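Local coordinates for protein acetone carboxylase alpha subunit (Xanthobacter autotrophicus Py2, PDB 5M45) that serves as the alpha subunit of a multi-subunit enzyme, belongs to the hydantoinase B/oxoprolinase family and binds manganese and magnesium ions, at residues G16-G21 with A259-A264; T323-R326 with W330-D333. All coordinates share one frame; numbering follows the deposited sequence.

Helix 257-282 touches both contacts: near its start it carries W261, which meets the N-terminal loop in interaction 1; further along, I279 packs against the buried residues I324 and W330 of interaction 2, and L275 against W330. The contacts do not touch: their centres lie 34 Å apart and their nearest atoms about 21 Å. Interaction 1 is a long-range tertiary contact, its segments separated by 237 residues, whereas interaction 2 is a local hairpin within one sheet. Interaction 2 is also close to a ligand, with the side chain of R331 about 7 Å from a bound 3,6,9,12,15-pentaoxaheptadecan-1-ol, whose pocket includes A375, Y376 and F773.

Interaction 1: G16-G21 with A259-A264; sequences GIVRGG and AYWKFA
R19 lies along one face of the W261 indole, while V18 meets the same ring near its plane, at the edge. The arginine and tryptophan side chains run past each other in opposite directions. R19 CB sits 4.0 Å from W261 CH2 at the far rim of the indole, and further along R19 CD comes 4.0 Å from W261 CD2. That second approach is a CH-pi contact, since CD stands 4.2 Å from the centroid of the six-membered ring and only 15° off its normal. With CG anti to the backbone N (chi1 -180°) and the chain extended as far as NE, R19 can follow the ring with its methylenes. Its guanidinium does not stack: the two planes are 69° apart, and CZ is 5.6 Å from the centroid of the five-membered ring, at most a weak cation-pi attraction. The charge is taken up instead by a salt bridge from NH2 to E258, on the same helix as W261. V18 crosses the indole at about a right angle, with CG1 3.9 Å from W261 CH2. No hydrogen bond joins the segments; within the loop, G21 N donates to V18 O at 2.9 Å, closing the turn. The arrangement is a type II beta turn, spanning V18 to G21, docked by apolar and CH-pi packing on an aromatic residue of helix 257-282.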
# COMPACT_ATOMS: atom_id res chain seq x y z
N GLY A 16 -29.19 20.12 -3.85
CA GLY A 16 -27.91 19.75 -4.44
C GLY A 16 -26.93 20.92 -4.51
O GLY A 16 -27.35 22.10 -4.55
N ILE A 17 -25.64 20.60 -4.52
CA ILE A 17 -24.58 21.61 -4.45
C ILE A 17 -24.26 22.34 -5.75
O ILE A 17 -23.62 23.39 -5.68
CB ILE A 17 -23.25 21.08 -3.87
CG1 ILE A 17 -22.61 20.04 -4.82
CG2 ILE A 17 -23.47 20.52 -2.48
CD1 ILE A 17 -21.25 19.56 -4.37
N VAL A 18 -24.64 21.80 -6.91
CA VAL A 18 -24.32 22.49 -8.19
C VAL A 18 -25.12 23.79 -8.27
O VAL A 18 -26.24 23.86 -7.73
CB VAL A 18 -24.62 21.61 -9.42
CG1 VAL A 18 -24.34 22.33 -10.75
CG2 VAL A 18 -23.80 20.32 -9.36
N ARG A 19 -24.55 24.82 -8.90
CA ARG A 19 -25.29 26.06 -9.15
C ARG A 19 -26.65 25.78 -9.79
O ARG A 19 -26.70 25.09 -10.80
CB ARG A 19 -24.49 27.01 -10.06
CG ARG A 19 -25.20 28.35 -10.38
CD ARG A 19 -24.36 29.19 -11.33
NE ARG A 19 -25.15 30.23 -11.95
CZ ARG A 19 -25.52 31.36 -11.38
NH1 ARG A 19 -25.11 31.67 -10.13
NH2 ARG A 19 -26.28 32.21 -12.09
N GLY A 20 -27.72 26.33 -9.21
CA GLY A 20 -29.11 26.06 -9.62
C GLY A 20 -29.84 25.01 -8.76
O GLY A 20 -31.07 24.94 -8.81
N GLY A 21 -29.11 24.20 -7.98
CA GLY A 21 -29.71 23.28 -7.02
C GLY A 21 -29.74 21.80 -7.36
O GLY A 21 -30.21 20.98 -6.55
N ALA A 259 -22.16 34.66 -18.03
CA ALA A 259 -21.27 34.46 -19.16
C ALA A 259 -20.30 33.27 -18.94
O ALA A 259 -20.11 32.46 -19.86
CB ALA A 259 -20.48 35.73 -19.46
N TYR A 260 -19.70 33.18 -17.75
CA TYR A 260 -18.80 32.06 -17.45
C TYR A 260 -19.54 30.73 -17.52
O TYR A 260 -19.01 29.76 -18.06
CB TYR A 260 -18.13 32.21 -16.06
CG TYR A 260 -17.21 31.06 -15.74
CD1 TYR A 260 -15.87 31.10 -16.13
CD2 TYR A 260 -17.67 29.92 -15.09
CE1 TYR A 260 -15.02 30.04 -15.88
CE2 TYR A 260 -16.82 28.87 -14.82
CZ TYR A 260 -15.50 28.91 -15.23
OH TYR A 260 -14.62 27.86 -15.00
N TRP A 261 -20.74 30.69 -16.95
CA TRP A 261 -21.60 29.47 -16.93
C TRP A 261 -21.94 29.00 -18.35
O TRP A 261 -21.91 27.78 -18.63
CB TRP A 261 -22.83 29.73 -16.05
CG TRP A 261 -23.68 28.51 -15.68
CD1 TRP A 261 -24.96 28.25 -16.08
CD2 TRP A 261 -23.31 27.43 -14.82
NE1 TRP A 261 -25.39 27.06 -15.54
CE2 TRP A 261 -24.41 26.54 -14.76
CE3 TRP A 261 -22.16 27.11 -14.10
CZ2 TRP A 261 -24.39 25.37 -14.01
CZ3 TRP A 261 -22.14 25.94 -13.34
CH2 TRP A 261 -23.25 25.09 -13.29
N LYS A 262 -22.22 29.92 -19.26
CA LYS A 262 -22.37 29.55 -20.68
C LYS A 262 -21.09 28.98 -21.31
O LYS A 262 -21.16 27.93 -21.96
CB LYS A 262 -22.93 30.70 -21.52
CG LYS A 262 -24.38 30.96 -21.10
CD LYS A 262 -25.18 31.74 -22.10
CE LYS A 262 -24.91 33.22 -22.02
NZ LYS A 262 -26.14 34.05 -21.85
N PHE A 263 -19.96 29.65 -21.10
CA PHE A 263 -18.68 29.22 -21.66
C PHE A 263 -18.30 27.81 -21.20
O PHE A 263 -17.75 27.01 -22.00
CB PHE A 263 -17.57 30.20 -21.24
CG PHE A 263 -16.24 29.93 -21.88
CD1 PHE A 263 -15.97 30.37 -23.18
CD2 PHE A 263 -15.24 29.25 -21.19
CE1 PHE A 263 -14.71 30.15 -23.77
CE2 PHE A 263 -13.99 29.03 -21.77
CZ PHE A 263 -13.72 29.48 -23.06
N ALA A 264 -18.58 27.51 -19.93
CA ALA A 264 -18.18 26.25 -19.33
C ALA A 264 -18.78 24.99 -20.02
O ALA A 264 -18.19 23.91 -19.86
CB ALA A 264 -18.48 26.24 -17.85

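Interaction 2: T323-R326 with W330-D333; sequences TIRR and WRLD
R331 and T323 face each other as an antiparallel hydrogen-bonded pair, and the R331 side chain leaves the sheet on the same face as that of T323. Two backbone bonds fix its base: T323 N donates to R331 O at 2.9 Å with a nearly straight N-H...O angle of 168°, and R331 N donates to T323 O at 2.9 Å with a more bent 142°. Water joins OG1 of T323 and, weakly, O of R331. From this base R331 CB stands 4.4 Å from T323 CB and 4.1 Å from R325 NH2. CG lies anti to the backbone N (chi1 180°), and the extended chain brings CD to 3.7 Å from R325 NH2. At the tip, NH1 forms a salt bridge with E379 of the adjoining strand 378-381, and NH2 one with E775 near the C-terminus. R325 NH1 bonds to T329 OG1, and its NH2 also bridges to E379, which probably offsets the like charges of R325 NH2 and R331 NH1, 4.7 Å apart. On the other face I324 and W330 form the non-hydrogen-bonded pair, with I324 CG1 4.2 Å from W330 CB. The hairpin thus buries I324 and W330 against helix 257-282 and sets T323 and R331 on the opposite face, which the R325 guanidinium approaches; E379, shared by two guanidinium groups, probably stabilises both charges and links the hairpin to the next strand.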
# COMPACT_ATOMS: atom_id res chain seq x y z
N THR A 323 -13.07 3.25 -38.74
CA THR A 323 -14.10 3.65 -39.72
C THR A 323 -14.32 5.17 -39.67
O THR A 323 -14.66 5.69 -38.61
CB THR A 323 -15.45 2.94 -39.44
OG1 THR A 323 -15.24 1.54 -39.40
CG2 THR A 323 -16.48 3.22 -40.55
N ILE A 324 -14.09 5.88 -40.79
CA ILE A 324 -14.40 7.30 -40.91
C ILE A 324 -15.67 7.37 -41.76
O ILE A 324 -15.70 6.84 -42.88
CB ILE A 324 -13.22 8.08 -41.55
CG1 ILE A 324 -11.98 7.99 -40.64
CG2 ILE A 324 -13.56 9.55 -41.77
CD1 ILE A 324 -10.72 8.62 -41.19
N ARG A 325 -16.71 8.00 -41.21
CA ARG A 325 -18.03 8.13 -41.86
C ARG A 325 -18.20 9.42 -42.68
O ARG A 325 -17.52 10.41 -42.43
CB ARG A 325 -19.16 8.06 -40.81
CG ARG A 325 -19.13 6.81 -39.95
CD ARG A 325 -20.53 6.42 -39.46
NE ARG A 325 -20.49 5.33 -38.49
CZ ARG A 325 -20.24 5.46 -37.18
NH1 ARG A 325 -20.05 6.65 -36.61
NH2 ARG A 325 -20.20 4.36 -36.44
N ARG A 326 -19.15 9.40 -43.60
CA ARG A 326 -19.51 10.58 -44.38
C ARG A 326 -19.89 11.81 -43.58
O ARG A 326 -19.63 12.93 -44.01
CB ARG A 326 -20.65 10.27 -45.35
CG ARG A 326 -20.21 9.37 -46.49
CD ARG A 326 -21.39 8.88 -47.26
NE ARG A 326 -21.00 7.80 -48.18
CZ ARG A 326 -21.71 7.42 -49.24
NH1 ARG A 326 -22.82 8.04 -49.54
NH2 ARG A 326 -21.26 6.47 -50.02
N TRP A 330 -16.27 9.22 -36.39
CA TRP A 330 -15.35 8.09 -36.58
C TRP A 330 -15.37 7.10 -35.41
O TRP A 330 -15.89 7.41 -34.33
CB TRP A 330 -13.93 8.55 -36.97
CG TRP A 330 -13.09 9.16 -35.92
CD1 TRP A 330 -13.48 10.00 -34.93
CD2 TRP A 330 -11.67 9.00 -35.77
NE1 TRP A 330 -12.41 10.35 -34.15
CE2 TRP A 330 -11.29 9.76 -34.65
CE3 TRP A 330 -10.69 8.29 -36.48
CZ2 TRP A 330 -9.97 9.83 -34.22
CZ3 TRP A 330 -9.37 8.34 -36.05
CH2 TRP A 330 -9.02 9.13 -34.93
N ARG A 331 -14.89 5.88 -35.68
CA ARG A 331 -15.05 4.76 -34.79
C ARG A 331 -13.78 3.91 -34.79
O ARG A 331 -13.21 3.63 -35.85
CB ARG A 331 -16.28 3.93 -35.20
CG ARG A 331 -16.58 2.71 -34.35
CD ARG A 331 -17.80 1.97 -34.94
NE ARG A 331 -18.17 0.80 -34.15
CZ ARG A 331 -18.85 0.83 -33.01
NH1 ARG A 331 -19.31 1.97 -32.51
NH2 ARG A 331 -19.09 -0.31 -32.37
N LEU A 332 -13.36 3.50 -33.59
CA LEU A 332 -12.20 2.63 -33.41
C LEU A 332 -12.58 1.40 -32.61
O LEU A 332 -12.99 1.52 -31.46
CB LEU A 332 -11.07 3.38 -32.75
CG LEU A 332 -10.61 4.57 -33.61
CD1 LEU A 332 -11.18 5.86 -33.07
CD2 LEU A 332 -9.09 4.68 -33.68
N ASP A 333 -12.44 0.21 -33.22
CA ASP A 333 -12.90 -1.06 -32.66
C ASP A 333 -11.69 -1.98 -32.51
O ASP A 333 -11.00 -2.27 -33.51
CB ASP A 333 -13.96 -1.66 -33.61
CG ASP A 333 -14.61 -2.95 -33.08
OD1 ASP A 333 -14.11 -3.60 -32.15
OD2 ASP A 333 -15.69 -3.33 -33.61
O HOH W 1 -14.64 0.66 -36.78